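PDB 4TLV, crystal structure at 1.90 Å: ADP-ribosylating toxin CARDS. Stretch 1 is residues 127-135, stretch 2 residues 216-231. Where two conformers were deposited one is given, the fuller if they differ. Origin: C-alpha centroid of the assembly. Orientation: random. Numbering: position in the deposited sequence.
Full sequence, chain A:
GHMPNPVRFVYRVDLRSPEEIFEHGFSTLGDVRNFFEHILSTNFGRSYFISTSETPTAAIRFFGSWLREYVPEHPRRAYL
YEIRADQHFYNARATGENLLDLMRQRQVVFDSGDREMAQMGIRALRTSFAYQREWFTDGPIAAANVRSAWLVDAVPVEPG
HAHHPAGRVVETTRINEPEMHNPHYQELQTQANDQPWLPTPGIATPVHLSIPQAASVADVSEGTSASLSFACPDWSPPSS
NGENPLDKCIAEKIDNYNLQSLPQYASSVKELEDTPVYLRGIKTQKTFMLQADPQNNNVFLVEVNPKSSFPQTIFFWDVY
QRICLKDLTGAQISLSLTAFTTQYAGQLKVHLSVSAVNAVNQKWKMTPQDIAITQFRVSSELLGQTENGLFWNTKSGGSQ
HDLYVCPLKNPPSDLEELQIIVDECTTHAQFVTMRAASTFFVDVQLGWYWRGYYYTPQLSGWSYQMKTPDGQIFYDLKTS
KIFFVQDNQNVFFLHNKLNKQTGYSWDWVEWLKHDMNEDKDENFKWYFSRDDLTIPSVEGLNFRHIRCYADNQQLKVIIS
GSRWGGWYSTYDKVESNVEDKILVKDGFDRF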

# COMPACT_ATOMS: atom_id res chain seq x y z
N THR A 127 -8.02 -0.12 3.84
CA THR A 127 -7.31 0.84 4.66
C THR A 127 -6.43 0.07 5.65
O THR A 127 -5.26 -0.22 5.34
N SER A 128 -7.01 -0.34 6.77
CA SER A 128 -6.29 -1.02 7.86
C SER A 128 -5.36 -2.17 7.48
O SER A 128 -4.22 -2.24 7.98
N PHE A 129 -5.83 -3.10 6.65
CA PHE A 129 -5.02 -4.27 6.30
C PHE A 129 -4.29 -4.18 4.97
O PHE A 129 -3.55 -5.09 4.62
N ALA A 130 -4.51 -3.11 4.21
CA ALA A 130 -4.02 -3.06 2.83
C ALA A 130 -2.49 -3.12 2.72
O ALA A 130 -1.94 -3.70 1.77
N TYR A 131 -1.80 -2.51 3.68
CA TYR A 131 -0.33 -2.45 3.67
C TYR A 131 0.29 -3.84 3.68
O TYR A 131 1.46 -4.01 3.35
N GLN A 132 -0.49 -4.84 4.11
CA GLN A 132 -0.01 -6.23 4.11
C GLN A 132 0.33 -6.75 2.71
O GLN A 132 1.05 -7.74 2.57
N ARG A 133 -0.18 -6.08 1.68
CA ARG A 133 0.07 -6.50 0.30
C ARG A 133 -0.21 -7.99 0.16
O ARG A 133 0.56 -8.71 -0.47
N GLU A 134 -1.32 -8.46 0.74
CA GLU A 134 -1.55 -9.91 0.86
C GLU A 134 -1.92 -10.60 -0.45
O GLU A 134 -2.81 -10.16 -1.17
N TRP A 135 -1.21 -11.68 -0.75
CA TRP A 135 -1.65 -12.64 -1.75
C TRP A 135 -1.94 -13.89 -0.93
O TRP A 135 -1.09 -14.33 -0.14
N SER A 216 -11.25 -10.14 14.31
CA SER A 216 -10.16 -10.12 15.27
C SER A 216 -8.99 -9.40 14.60
O SER A 216 -8.79 -9.51 13.39
N VAL A 217 -8.26 -8.62 15.39
CA VAL A 217 -7.20 -7.77 14.88
C VAL A 217 -6.03 -7.86 15.82
O VAL A 217 -6.20 -7.70 17.04
N ALA A 218 -4.85 -8.12 15.28
CA ALA A 218 -3.65 -8.03 16.08
C ALA A 218 -3.11 -6.58 16.05
O ALA A 218 -2.94 -5.99 14.98
N ASP A 219 -2.86 -6.02 17.23
CA ASP A 219 -2.26 -4.69 17.35
C ASP A 219 -0.74 -4.85 17.25
O ASP A 219 -0.11 -5.44 18.13
N VAL A 220 -0.14 -4.34 16.17
CA VAL A 220 1.30 -4.52 15.98
C VAL A 220 2.11 -3.22 16.12
O VAL A 220 3.16 -3.07 15.49
N SER A 221 1.59 -2.31 16.94
CA SER A 221 2.25 -1.08 17.37
C SER A 221 2.00 0.10 16.45
O SER A 221 1.71 -0.07 15.26
N GLU A 222 2.07 1.29 17.03
CA GLU A 222 1.89 2.54 16.31
C GLU A 222 0.58 2.59 15.53
O GLU A 222 0.50 3.16 14.45
N GLY A 223 -0.45 2.00 16.13
CA GLY A 223 -1.80 2.09 15.57
C GLY A 223 -2.07 1.07 14.48
O GLY A 223 -3.18 1.03 13.92
N THR A 224 -1.08 0.25 14.17
CA THR A 224 -1.15 -0.65 13.02
C THR A 224 -1.93 -1.92 13.33
O THR A 224 -1.71 -2.53 14.37
N SER A 225 -2.85 -2.29 12.44
CA SER A 225 -3.60 -3.54 12.55
C SER A 225 -2.97 -4.61 11.68
O SER A 225 -2.53 -4.31 10.57
N ALA A 226 -2.94 -5.85 12.16
CA ALA A 226 -2.50 -6.99 11.36
C ALA A 226 -3.58 -8.07 11.43
O ALA A 226 -4.24 -8.21 12.47
N SER A 227 -3.79 -8.82 10.36
CA SER A 227 -4.66 -9.99 10.52
C SER A 227 -3.90 -11.06 11.28
O SER A 227 -2.66 -11.12 11.26
N LEU A 228 -4.64 -11.94 11.93
CA LEU A 228 -4.02 -13.03 12.66
C LEU A 228 -3.29 -14.02 11.73
O LEU A 228 -2.36 -14.71 12.16
N SER A 229 -3.66 -14.08 10.46
CA SER A 229 -3.03 -15.00 9.56
C SER A 229 -1.48 -14.50 9.40
O SER A 229 -0.60 -15.32 9.17
N PHE A 230 -1.25 -13.20 9.52
CA PHE A 230 0.11 -12.66 9.51
C PHE A 230 0.77 -12.77 10.90
O PHE A 230 1.91 -13.26 11.03
N ALA A 231 0.07 -12.31 11.93
CA ALA A 231 0.66 -12.19 13.28
C ALA A 231 0.80 -13.52 14.04
O ALA A 231 1.58 -13.60 15.00

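How does Gln132 come to be the polar centre of this contact? Its CA-to-CB bond points toward the second stretch, and an m, t setting of chi1 and chi2 (-65°, 179°) extends the chain so that the amide reaches the backbone just before the helix that starts at Leu228. With chi3 at 145°, the amide presents Gln132 OE1 to Ser227 N, which donates a 2.9 Å hydrogen bond to it. The other half of the amide is used as well: Gln132 NE2 gives a weak hydrogen bond to Ser227 OG, 3.3 Å away. One residue is therefore read through both its backbone and its side chain. Ser227 occupies the N-cap position, yet its side chain, in the p rotamer (52°), makes no capping bond. Gln132 OE1 also lies 3.4 Å from Ala226 CA, in close contact with the strand residue that precedes the serine.

What does Phe230 do beside this amide? From the first turn of the helix its CA-to-CB bond points toward stretch 1, with chi1 at -82° (m) and chi2 at 71°, and it has the largest area covered by the opposing stretch. Those angles lay one ring face against Gln132: CB of Gln132 sits 4.1 Å from the ring centroid of Phe230 in a CH-pi contact, while Gln132 OE1 approaches Phe230 CG over the same ring at 3.6 Å. The ring thus packs along the glutamine side chain as well as beside its amide. At the ring edge, Phe230 CE1 meets Glu134 OE1 at 3.7 Å, placing a carboxylate oxygen near the plane of the ring.

How do Phe129 and Tyr131 reach a neighbour that their CA-to-CB bonds do not face? Both bonds run sideways, and the rings supply the reach. Tyr131 adopts p (77°) with chi2 at 89°, bringing its hydroxyl to the strand, where Tyr131 OH donates a 2.7 Å hydrogen bond to Ser225 O. Tyr131 OH also touches Thr224 CG2 at 3.4 Å and Ala226 CB at 3.7 Å, so the polar tip is bordered by methyl groups. Phe129 takes m (-57°) with chi2 at -65°; Phe129 CE1 lies 3.7 Å from Ala226 C and 4.0 Å from Ser225 CB, and Phe129 CZ meets Val217 CG2 at 4.2 Å, an apolar contact at the ring edge.

Where does water complete the fit? Water 1 links the two backbones, donating to Ser128 O at 2.8 Å and accepting from Ser225 N at 3.0 Å, where the carbonyls Ser128 O and Ser225 O stand 3.7 Å apart and cannot bond to each other. Water 2 serves side chains. The CA-to-CB bond of Glu134 points toward stretch 2, and the extended t, t rotamer (178°, 174°) continues from it, bringing the carboxylate to a water that donates to Glu134 OE1 at 2.7 Å and hydrogen-bonds Ser227 OG at 2.8 Å, bridging acid and serine.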

# COMPACT_ATOMS: atom_id res chain seq x y z
CB THR A 127 -8.27 1.87 5.31
OG1 THR A 127 -9.22 1.22 6.17
CG2 THR A 127 -9.04 2.63 4.22
CB SER A 128 -7.28 -1.50 8.94
OG SER A 128 -8.01 -0.41 9.44
CB PHE A 129 -5.89 -5.54 6.28
CG PHE A 129 -6.61 -5.79 7.58
CD1 PHE A 129 -5.89 -6.07 8.73
CD2 PHE A 129 -7.99 -5.77 7.64
CE1 PHE A 129 -6.54 -6.33 9.94
CE2 PHE A 129 -8.66 -6.01 8.85
CZ PHE A 129 -7.93 -6.29 10.00
CB ALA A 130 -4.57 -1.81 2.13
CB TYR A 131 0.19 -1.67 4.89
CG TYR A 131 0.12 -2.49 6.17
CD1 TYR A 131 1.19 -3.30 6.55
CD2 TYR A 131 -1.01 -2.48 6.97
CE1 TYR A 131 1.13 -4.08 7.69
CE2 TYR A 131 -1.09 -3.28 8.11
CZ TYR A 131 -0.02 -4.06 8.47
OH TYR A 131 -0.09 -4.84 9.61
CB GLN A 132 -1.01 -7.16 4.81
CG GLN A 132 -1.17 -6.85 6.30
CD GLN A 132 -2.18 -7.75 6.99
OE1 GLN A 132 -1.89 -8.08 8.23
NE2 GLN A 132 -3.20 -8.16 6.41
CB ARG A 133 1.53 -6.21 -0.10
CG ARG A 133 1.92 -4.73 -0.02
CD ARG A 133 1.53 -3.95 -1.27
NE ARG A 133 2.25 -4.36 -2.50
CZ ARG A 133 3.45 -3.89 -2.87
NH1 ARG A 133 4.12 -3.01 -2.11
NH2 ARG A 133 3.99 -4.31 -4.01
CB GLU A 134 -2.62 -10.26 1.91
CG GLU A 134 -2.89 -11.79 1.96
CD GLU A 134 -3.82 -12.23 3.08
OE1 GLU A 134 -4.43 -11.37 3.75
OE2 GLU A 134 -3.94 -13.46 3.26
CB TRP A 135 -0.52 -12.91 -2.75
CG TRP A 135 -0.35 -11.80 -3.75
CD1 TRP A 135 0.29 -10.62 -3.54
CD2 TRP A 135 -0.83 -11.78 -5.09
NE1 TRP A 135 0.24 -9.85 -4.69
CE2 TRP A 135 -0.44 -10.54 -5.65
CE3 TRP A 135 -1.56 -12.69 -5.89
CZ2 TRP A 135 -0.74 -10.19 -6.97
CZ3 TRP A 135 -1.87 -12.33 -7.18
CH2 TRP A 135 -1.46 -11.09 -7.72
CB SER A 216 -9.76 -11.54 15.68
OG SER A 216 -10.81 -12.18 16.40
CB VAL A 217 -7.62 -6.28 14.85
CG1 VAL A 217 -6.52 -5.43 14.21
CG2 VAL A 217 -8.93 -6.08 14.12
CB ALA A 218 -2.59 -9.01 15.59
CB ASP A 219 -2.63 -4.09 18.71
CG ASP A 219 -2.08 -2.71 18.92
OD1 ASP A 219 -1.13 -2.31 18.21
OD2 ASP A 219 -2.61 -2.00 19.81
CB VAL A 220 1.64 -5.27 14.66
CG1 VAL A 220 1.15 -6.72 14.75
CG2 VAL A 220 1.03 -4.54 13.43
CB SER A 221 3.76 -1.26 17.58
OG SER A 221 4.03 -2.38 18.40
CB GLU A 222 3.08 2.81 15.40
CG GLU A 222 4.30 3.19 16.21
CD GLU A 222 5.51 3.43 15.34
OE1 GLU A 222 5.89 2.50 14.59
OE2 GLU A 222 6.05 4.55 15.41
CB THR A 224 0.29 -1.00 12.54
OG1 THR A 224 0.98 0.21 12.25
CG2 THR A 224 0.27 -1.87 11.29
CB SER A 225 -5.05 -3.32 12.05
OG SER A 225 -5.64 -2.20 12.66
CB ALA A 226 -1.16 -7.55 11.88
CB SER A 227 -5.16 -10.54 9.19
OG SER A 227 -4.09 -10.76 8.32
CB LEU A 228 -5.04 -13.74 13.54
CG LEU A 228 -5.39 -13.02 14.86
CD1 LEU A 228 -5.95 -11.60 14.65
CD2 LEU A 228 -6.36 -13.87 15.68
CB SER A 229 -3.70 -15.12 8.20
OG SER A 229 -3.77 -13.85 7.56
CB PHE A 230 0.12 -11.19 9.05
CG PHE A 230 0.09 -11.01 7.55
CD1 PHE A 230 -1.06 -11.31 6.82
CD2 PHE A 230 1.20 -10.56 6.86
CE1 PHE A 230 -1.10 -11.18 5.43
CE2 PHE A 230 1.17 -10.41 5.46
CZ PHE A 230 0.02 -10.73 4.75
CB ALA A 231 -0.11 -11.20 14.11
O HOH W 1 -3.05 -0.63 9.91
O HOH W 2 -5.62 -11.79 6.15